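Local coordinates for beta-lactamase-like protein (Novosphingobium pentaromativorans US6-1, PDB 6AUF) that binds two zinc ions and, as a B3-type metallo-beta-lactamase, probably hydrolyses the beta-lactam ring of antibiotics, at residues A[34-44]-A[55-63]; A[102-110]-A[185-193]. All coordinates share one frame; numbering follows the deposited sequence.

Overall arrangement
Contact 2 holds three ligands of one zinc ion; contact 1, its centre about 17 Å away, flanks D111 and H251, ligands of the other. They share no strand or helix. Contact 2 is buried near the middle of the chain and joins the two sheets of the alpha-beta/beta-alpha sandwich: residues 102-110 leave the seven-stranded sheet and residues 185-193 enter the five-stranded one. Contact 1 is partly buried and lies farther out, where the N-terminal segment 34-44 folds over the loop 55-63 between two strands of the seven-stranded sheet. Its chemistry is backbone carbonyls, a threonine hydroxyl, a disulfide-bonded cysteine, bridging waters and a tryptophan, whereas contact 2 relies on histidines, a carboxylate and an indole.

Contact 1. Residues A[34-44]-A[55-63]; sequences LDGREGWSHPA and YVGTCGIAS
The N-terminal segment 34-44 lies along one side of the loop between strands 53-55 and 64-66, beside the zinc site, and W40 and I61 make one of its apolar contacts. CD1 of I61 sits over the five-membered ring of W40, 3.8 Å from its centroid, in a CH-pi contact; W40 CG lies 3.7 Å from I61 CG1. R37 CD lies over the opposite face of the indole, toward its rim. Both side chains reach on to the zinc ligands: W40 meets the ring of H251 and lies near D111, and I61 also touches H251. Next to them T58 forms an ST turn. Its OG1, held between its own backbone N and carbonyl carbon (chi1 76°), accepts from the N-H groups of G60 and I61 and donates to W40 O at 2.6 Å, approaching from above that carbonyl plane. One residue on, C59 N gives H42 O a nearly straight bond of 3.0 Å (176° at the hydrogen). The sulfur of C59, disulfide-bonded to C31, lies 3.6 Å from A44 CB, and C59 CB is 4.1 Å from L34 CB. Two waters extend the seam: one accepts from W40 NE1 and donates to D35 O and G60 O, 2.7 Å from the latter; the second donates to D35 OD1 and to C59 O, the latter at 2.6 Å.

Contact 2. Residues A[102-110]-A[185-193]; sequences WILTSHEHH and HSPGSASWT. With ZN (zinc ion), chain C.
Three histidines of the first zinc site meet across this contact: H107 and H109, from the metallo-beta-lactamase HxHxDH motif, and H185 from the facing loop. Zinc is held by H107 NE2 at 2.1 Å, H109 ND1 at 1.9 Å and H185 NE2 at 2.1 Å, with a fourth ligand atom from outside the two segments; H109 uses the ring nitrogen nearer its backbone while the others use the far one. The H185 ring is turned 55° from that of H107, with its CD2 over the centre of the H107 face, and presents its CE1 at the edge of the H109 ring. Second-shell acceptors orient the rings: D210 takes H107 ND1, D146 takes H109 NE2, and T213 O takes H185 ND1. Away from the metal, E108 reaches the type I turn 186-189. Its chain bends at chi2 (-85°), bringing OE1 to G188 N at 3.0 Å, on the syn side but tilted out of the carboxylate plane, and OE2 to S186 OG at 2.8 Å, from above that plane; the buried acid thus grips a hydroxyl and a backbone N-H. A190 N donates a backbone hydrogen bond to S106 O at 2.8 Å. Farther along, W192 gives its NE1-H to T105 O at 2.9 Å; the oxygen lies near the indole plane but the donor stands above the carbonyl plane, and L104 CD1 lies over the face of the six-membered ring. L104 and W192 pack between strand 100-104 and strand 190-197, flanked by L177 and V179 of strand 175-181 and A128 of strand 126-130, with T105 against I116 of helix 116-121.

Contact 1. Residues A[34-44]-A[55-63]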
loop_
_atom_site.group_PDB
_atom_site.type_symbol
_atom_site.label_atom_id
_atom_site.label_comp_id
_atom_site.label_asym_id
_atom_site.label_seq_id
_atom_site.Cartn_x
_atom_site.Cartn_y
_atom_site.Cartn_z
ATOM N N LEU A 34 12.771 13.074 4.978
ATOM C CA LEU A 34 12.218 12.038 5.840
ATOM C C LEU A 34 11.661 10.859 5.035
ATOM O O LEU A 34 10.672 10.231 5.430
ATOM C CB LEU A 34 11.152 12.644 6.757
ATOM C CG LEU A 34 11.643 13.697 7.757
ATOM C CD1 LEU A 34 10.498 14.401 8.489
ATOM C CD2 LEU A 34 12.597 13.064 8.750
ATOM N N ASP A 35 12.296 10.545 3.898
ATOM C CA ASP A 35 11.851 9.417 3.081
ATOM C C ASP A 35 12.216 8.086 3.711
ATOM O O ASP A 35 11.550 7.079 3.456
ATOM C CB ASP A 35 12.467 9.478 1.682
ATOM C CG ASP A 35 11.604 10.230 0.688
ATOM O OD1 ASP A 35 10.377 10.346 0.915
ATOM O OD2 ASP A 35 12.162 10.693 -0.333
ATOM N N GLY A 36 13.284 8.059 4.500
ATOM C CA GLY A 36 13.781 6.828 5.082
ATOM C C GLY A 36 13.082 6.477 6.374
ATOM O O GLY A 36 11.929 6.854 6.615
ATOM N N ARG A 37 13.802 5.755 7.231
ATOM C CA ARG A 37 13.208 5.270 8.468
ATOM C C ARG A 37 12.734 6.418 9.349
ATOM O O ARG A 37 11.677 6.314 9.987
ATOM C CB ARG A 37 14.209 4.397 9.224
ATOM C CG ARG A 37 14.697 3.198 8.440
ATOM C CD ARG A 37 13.555 2.293 8.084
ATOM N NE ARG A 37 13.932 1.329 7.055
ATOM C CZ ARG A 37 14.079 0.023 7.261
ATOM N NH1 ARG A 37 14.415 -0.766 6.250
ATOM N NH2 ARG A 37 13.878 -0.492 8.465
ATOM N N GLU A 38 13.505 7.520 9.405
ATOM C CA GLU A 38 13.163 8.626 10.301
ATOM C C GLU A 38 11.719 9.059 10.116
ATOM O O GLU A 38 11.078 9.512 11.068
ATOM C CB GLU A 38 14.092 9.830 10.080
ATOM C CG GLU A 38 15.581 9.582 10.336
ATOM C CD GLU A 38 16.271 8.852 9.183
ATOM O OE1 GLU A 38 17.520 8.969 9.070
ATOM O OE2 GLU A 38 15.560 8.173 8.394
ATOM N N GLY A 39 11.184 8.903 8.910
ATOM C CA GLY A 39 9.858 9.387 8.598
ATOM C C GLY A 39 8.706 8.453 8.901
ATOM O O GLY A 39 7.568 8.920 9.023
ATOM N N TRP A 40 8.973 7.146 9.030
ATOM C CA TRP A 40 7.887 6.165 9.037
ATOM C C TRP A 40 6.861 6.465 10.118
ATOM O O TRP A 40 5.654 6.426 9.862
ATOM C CB TRP A 40 8.428 4.750 9.213
ATOM C CG TRP A 40 9.140 4.223 8.006
ATOM C CD1 TRP A 40 9.435 4.904 6.856
ATOM C CD2 TRP A 40 9.657 2.903 7.834
ATOM N NE1 TRP A 40 10.110 4.089 5.984
ATOM C CE2 TRP A 40 10.252 2.852 6.558
ATOM C CE3 TRP A 40 9.680 1.758 8.636
ATOM C CZ2 TRP A 40 10.862 1.696 6.065
ATOM C CZ3 TRP A 40 10.287 0.613 8.147
ATOM C CH2 TRP A 40 10.872 0.595 6.879
ATOM N N SER A 41 7.314 6.755 11.340
ATOM C CA SER A 41 6.405 7.102 12.424
ATOM C C SER A 41 6.363 8.603 12.672
ATOM O O SER A 41 5.934 9.049 13.745
ATOM C CB SER A 41 6.790 6.352 13.698
ATOM O OG SER A 41 6.587 4.957 13.530
ATOM N N HIS A 42 6.796 9.383 11.700
ATOM C CA HIS A 42 6.934 10.821 11.828
ATOM C C HIS A 42 5.714 11.513 11.248
ATOM O O HIS A 42 5.344 11.243 10.095
ATOM C CB HIS A 42 8.188 11.294 11.112
ATOM C CG HIS A 42 8.512 12.723 11.370
ATOM N ND1 HIS A 42 7.798 13.755 10.803
ATOM C CD2 HIS A 42 9.455 13.297 12.151
ATOM C CE1 HIS A 42 8.294 14.904 11.214
ATOM N NE2 HIS A 42 9.302 14.652 12.029
ATOM N N PRO A 43 5.062 12.395 11.999
ATOM C CA PRO A 43 3.765 12.915 11.556
ATOM C C PRO A 43 3.905 13.849 10.367
ATOM O O PRO A 43 4.826 14.661 10.291
ATOM C CB PRO A 43 3.239 13.654 12.789
ATOM C CG PRO A 43 4.133 13.209 13.926
ATOM C CD PRO A 43 5.453 12.952 13.301
ATOM N N ALA A 44 2.980 13.715 9.433
ATOM C CA ALA A 44 2.853 14.516 8.235
ATOM C C ALA A 44 1.467 15.145 8.200
ATOM O O ALA A 44 0.502 14.560 8.701
ATOM C CB ALA A 44 3.061 13.671 6.968
ATOM N N TYR A 55 -4.572 11.544 1.419
ATOM C CA TYR A 55 -3.395 11.038 2.114
ATOM C C TYR A 55 -3.517 11.376 3.592
ATOM O O TYR A 55 -3.746 12.533 3.951
ATOM C CB TYR A 55 -2.110 11.637 1.543
ATOM C CG TYR A 55 -0.853 10.969 2.060
ATOM C CD1 TYR A 55 -0.235 11.395 3.238
ATOM C CD2 TYR A 55 -0.285 9.900 1.372
ATOM C CE1 TYR A 55 0.922 10.779 3.703
ATOM C CE2 TYR A 55 0.862 9.277 1.829
ATOM C CZ TYR A 55 1.458 9.714 2.985
ATOM O OH TYR A 55 2.594 9.073 3.410
ATOM N N VAL A 56 -3.375 10.368 4.446
ATOM C CA VAL A 56 -3.570 10.542 5.879
ATOM C C VAL A 56 -2.482 9.788 6.624
ATOM O O VAL A 56 -2.582 9.572 7.837
ATOM C CB VAL A 56 -4.966 10.063 6.315
ATOM C CG1 VAL A 56 -6.031 11.069 5.910
ATOM C CG2 VAL A 56 -5.259 8.693 5.708
ATOM N N GLY A 57 -1.447 9.372 5.900
ATOM C CA GLY A 57 -0.347 8.636 6.484
ATOM C C GLY A 57 0.688 9.558 7.092
ATOM O O GLY A 57 0.441 10.741 7.347
ATOM N N THR A 58 1.872 8.994 7.331
ATOM C CA THR A 58 3.014 9.712 7.868
ATOM C C THR A 58 3.924 10.167 6.736
ATOM O O THR A 58 3.649 9.947 5.551
ATOM C CB THR A 58 3.811 8.842 8.836
ATOM O OG1 THR A 58 4.586 7.905 8.080
ATOM C CG2 THR A 58 2.890 8.098 9.776
ATOM N N CYS A 59 5.038 10.804 7.124
ATOM C CA CYS A 59 6.047 11.252 6.170
ATOM C C CYS A 59 6.715 10.095 5.434
ATOM O O CYS A 59 7.210 10.290 4.316
ATOM C CB CYS A 59 7.110 12.089 6.889
ATOM S SG CYS A 59 6.654 13.835 7.228
ATOM N N GLY A 60 6.742 8.903 6.029
ATOM C CA GLY A 60 7.440 7.782 5.440
ATOM C C GLY A 60 6.536 6.685 4.901
ATOM O O GLY A 60 6.890 6.011 3.927
ATOM N N ILE A 61 5.371 6.490 5.515
ATOM C CA ILE A 61 4.465 5.407 5.157
ATOM C C ILE A 61 3.110 5.997 4.801
ATOM O O ILE A 61 2.571 6.820 5.549
ATOM C CB ILE A 61 4.321 4.381 6.296
ATOM C CG1 ILE A 61 5.686 3.793 6.673
ATOM C CG2 ILE A 61 3.346 3.293 5.883
ATOM C CD1 ILE A 61 6.338 2.942 5.565
ATOM N N ALA A 62 2.550 5.563 3.679
ATOM C CA ALA A 62 1.252 6.066 3.264
ATOM C C ALA A 62 0.130 5.411 4.057
ATOM O O ALA A 62 0.275 4.335 4.640
ATOM C CB ALA A 62 1.016 5.836 1.768
ATOM N N SER A 63 -1.002 6.101 4.076
ATOM C CA SER A 63 -2.258 5.579 4.594
ATOM C C SER A 63 -3.341 6.326 3.836
ATOM O O SER A 63 -3.336 7.562 3.837
ATOM C CB SER A 63 -2.379 5.792 6.103
ATOM O OG SER A 63 -3.487 5.073 6.620
HETATM O O HOH W 1 9.496 5.535 3.458
HETATM O O HOH W 2 8.094 9.789 1.952
#

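Contact 2. Residues A[102-110]-A[185-193]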
loop_
_atom_site.group_PDB
_atom_site.type_symbol
_atom_site.label_atom_id
_atom_site.label_comp_id
_atom_site.label_asym_id
_atom_site.label_seq_id
_atom_site.Cartn_x
_atom_site.Cartn_y
_atom_site.Cartn_z
ATOM N N TRP A 102 -14.349 -0.065 6.366
ATOM C CA TRP A 102 -13.415 -1.117 5.983
ATOM C C TRP A 102 -11.985 -0.629 6.140
ATOM O O TRP A 102 -11.682 0.534 5.858
ATOM C CB TRP A 102 -13.638 -1.558 4.537
ATOM C CG TRP A 102 -14.925 -2.285 4.367
ATOM C CD1 TRP A 102 -16.123 -1.757 3.998
ATOM C CD2 TRP A 102 -15.151 -3.682 4.593
ATOM N NE1 TRP A 102 -17.081 -2.735 3.973
ATOM C CE2 TRP A 102 -16.514 -3.927 4.337
ATOM C CE3 TRP A 102 -14.330 -4.750 4.985
ATOM C CZ2 TRP A 102 -17.081 -5.199 4.452
ATOM C CZ3 TRP A 102 -14.891 -6.009 5.103
ATOM C CH2 TRP A 102 -16.255 -6.224 4.836
ATOM N N ILE A 103 -11.115 -1.520 6.601
ATOM C CA ILE A 103 -9.677 -1.290 6.593
ATOM C C ILE A 103 -9.060 -2.339 5.679
ATOM O O ILE A 103 -9.307 -3.540 5.846
ATOM C CB ILE A 103 -9.069 -1.344 8.008
ATOM C CG1 ILE A 103 -9.490 -0.132 8.830
ATOM C CG2 ILE A 103 -7.559 -1.375 7.953
ATOM C CD1 ILE A 103 -9.328 -0.360 10.306
ATOM N N LEU A 104 -8.300 -1.877 4.692
ATOM C CA LEU A 104 -7.617 -2.721 3.727
ATOM C C LEU A 104 -6.115 -2.565 3.922
ATOM O O LEU A 104 -5.654 -1.720 4.697
ATOM C CB LEU A 104 -8.010 -2.354 2.293
ATOM C CG LEU A 104 -9.508 -2.191 2.047
ATOM C CD1 LEU A 104 -9.744 -1.656 0.648
ATOM C CD2 LEU A 104 -10.259 -3.506 2.266
ATOM N N THR A 105 -5.351 -3.393 3.208
ATOM C CA THR A 105 -3.899 -3.384 3.315
ATOM C C THR A 105 -3.269 -3.513 1.940
ATOM O O THR A 105 -3.835 -4.123 1.031
ATOM C CB THR A 105 -3.359 -4.515 4.205
ATOM O OG1 THR A 105 -3.849 -5.783 3.746
ATOM C CG2 THR A 105 -3.757 -4.284 5.649
ATOM N N SER A 106 -2.092 -2.909 1.799
ATOM C CA SER A 106 -1.260 -3.162 0.628
ATOM C C SER A 106 -0.572 -4.519 0.776
ATOM O O SER A 106 -0.838 -5.449 0.008
ATOM C CB SER A 106 -0.247 -2.034 0.454
ATOM O OG SER A 106 0.512 -1.917 1.641
ATOM N N HIS A 107 0.299 -4.657 1.779
ATOM C CA HIS A 107 0.961 -5.932 2.017
ATOM C C HIS A 107 1.200 -6.092 3.513
ATOM O O HIS A 107 0.905 -5.203 4.306
ATOM C CB HIS A 107 2.235 -6.076 1.167
ATOM C CG HIS A 107 3.417 -5.299 1.659
ATOM N ND1 HIS A 107 3.841 -4.130 1.064
ATOM C CD2 HIS A 107 4.307 -5.560 2.646
ATOM C CE1 HIS A 107 4.937 -3.703 1.667
ATOM N NE2 HIS A 107 5.232 -4.544 2.640
ATOM N N GLU A 108 1.701 -7.260 3.899
ATOM C CA GLU A 108 1.522 -7.783 5.252
ATOM C C GLU A 108 2.752 -7.584 6.129
ATOM O O GLU A 108 3.086 -8.436 6.958
ATOM C CB GLU A 108 1.133 -9.259 5.179
ATOM C CG GLU A 108 2.245 -10.237 4.727
ATOM C CD GLU A 108 2.380 -10.375 3.216
ATOM O OE1 GLU A 108 2.935 -11.405 2.765
ATOM O OE2 GLU A 108 1.934 -9.468 2.486
ATOM N N HIS A 109 3.430 -6.455 5.988
ATOM C CA HIS A 109 4.580 -6.123 6.814
ATOM C C HIS A 109 4.198 -5.096 7.872
ATOM O O HIS A 109 3.238 -4.342 7.699
ATOM C CB HIS A 109 5.727 -5.618 5.942
ATOM C CG HIS A 109 6.328 -6.688 5.080
ATOM N ND1 HIS A 109 7.033 -6.413 3.929
ATOM C CD2 HIS A 109 6.322 -8.038 5.203
ATOM C CE1 HIS A 109 7.444 -7.542 3.386
ATOM N NE2 HIS A 109 7.028 -8.544 4.140
ATOM N N HIS A 110 4.957 -5.089 8.977
ATOM C CA HIS A 110 4.607 -4.276 10.148
ATOM C C HIS A 110 4.591 -2.784 9.830
ATOM O O HIS A 110 3.790 -2.031 10.397
ATOM C CB HIS A 110 5.599 -4.529 11.275
ATOM C CG HIS A 110 6.956 -3.985 10.980
ATOM N ND1 HIS A 110 7.325 -2.696 11.296
ATOM C CD2 HIS A 110 8.009 -4.526 10.324
ATOM C CE1 HIS A 110 8.561 -2.482 10.886
ATOM N NE2 HIS A 110 9.000 -3.578 10.295
ATOM N N HIS A 185 6.373 -8.262 -4.130
ATOM C CA HIS A 185 7.215 -7.870 -3.009
ATOM C C HIS A 185 7.102 -8.844 -1.850
ATOM O O HIS A 185 8.082 -9.058 -1.126
ATOM C CB HIS A 185 6.859 -6.437 -2.563
ATOM C CG HIS A 185 7.357 -6.080 -1.189
ATOM N ND1 HIS A 185 8.651 -5.670 -0.941
ATOM C CD2 HIS A 185 6.737 -6.098 0.013
ATOM C CE1 HIS A 185 8.805 -5.443 0.352
ATOM N NE2 HIS A 185 7.658 -5.694 0.952
ATOM N N SER A 186 5.928 -9.435 -1.674
ATOM C CA SER A 186 5.663 -10.413 -0.632
ATOM C C SER A 186 4.583 -11.351 -1.137
ATOM O O SER A 186 3.913 -11.063 -2.136
ATOM C CB SER A 186 5.203 -9.730 0.655
ATOM O OG SER A 186 3.888 -9.239 0.465
ATOM N N PRO A 187 4.363 -12.476 -0.460
ATOM C CA PRO A 187 3.293 -13.375 -0.919
ATOM C C PRO A 187 1.916 -12.745 -0.870
ATOM O O PRO A 187 1.096 -12.998 -1.768
ATOM C CB PRO A 187 3.421 -14.572 0.031
ATOM C CG PRO A 187 4.875 -14.581 0.396
ATOM C CD PRO A 187 5.243 -13.127 0.526
ATOM N N GLY A 188 1.636 -11.927 0.149
ATOM C CA GLY A 188 0.330 -11.346 0.369
ATOM C C GLY A 188 0.102 -10.013 -0.312
ATOM O O GLY A 188 -0.938 -9.381 -0.093
ATOM N N SER A 189 1.043 -9.567 -1.140
ATOM C CA SER A 189 0.951 -8.230 -1.713
ATOM C C SER A 189 -0.325 -8.054 -2.532
ATOM O O SER A 189 -0.698 -8.912 -3.343
ATOM C CB SER A 189 2.173 -7.952 -2.579
ATOM O OG SER A 189 1.863 -6.924 -3.498
ATOM N N ALA A 190 -0.993 -6.927 -2.311
ATOM C CA ALA A 190 -2.201 -6.549 -3.021
ATOM C C ALA A 190 -2.079 -5.115 -3.522
ATOM O O ALA A 190 -1.409 -4.275 -2.919
ATOM C CB ALA A 190 -3.428 -6.668 -2.133
ATOM N N SER A 191 -2.729 -4.851 -4.648
ATOM C CA SER A 191 -2.820 -3.524 -5.226
ATOM C C SER A 191 -4.289 -3.193 -5.437
ATOM O O SER A 191 -5.102 -4.077 -5.737
ATOM C CB SER A 191 -2.061 -3.435 -6.548
ATOM O OG SER A 191 -0.666 -3.421 -6.307
ATOM N N TRP A 192 -4.624 -1.913 -5.271
ATOM C CA TRP A 192 -6.005 -1.469 -5.243
ATOM C C TRP A 192 -6.254 -0.390 -6.290
ATOM O O TRP A 192 -5.359 0.385 -6.638
ATOM C CB TRP A 192 -6.357 -0.954 -3.858
ATOM C CG TRP A 192 -6.350 -2.019 -2.801
ATOM C CD1 TRP A 192 -5.287 -2.408 -2.036
ATOM C CD2 TRP A 192 -7.462 -2.816 -2.376
ATOM N NE1 TRP A 192 -5.669 -3.397 -1.162
ATOM C CE2 TRP A 192 -7.000 -3.667 -1.351
ATOM C CE3 TRP A 192 -8.799 -2.908 -2.776
ATOM C CZ2 TRP A 192 -7.831 -4.592 -0.711
ATOM C CZ3 TRP A 192 -9.627 -3.836 -2.139
ATOM C CH2 TRP A 192 -9.138 -4.659 -1.118
ATOM N N THR A 193 -7.501 -0.320 -6.756
ATOM C CA THR A 193 -7.855 0.499 -7.907
ATOM C C THR A 193 -9.289 1.001 -7.740
ATOM O O THR A 193 -10.177 0.225 -7.361
ATOM C CB THR A 193 -7.667 -0.342 -9.194
ATOM O OG1 THR A 193 -6.678 0.266 -10.035
ATOM C CG2 THR A 193 -8.975 -0.584 -9.971
HETATM ZN ZN ZN C . 7.282 -4.878 2.828
HETATM O O HOH W 3 -2.851 -7.231 1.244
#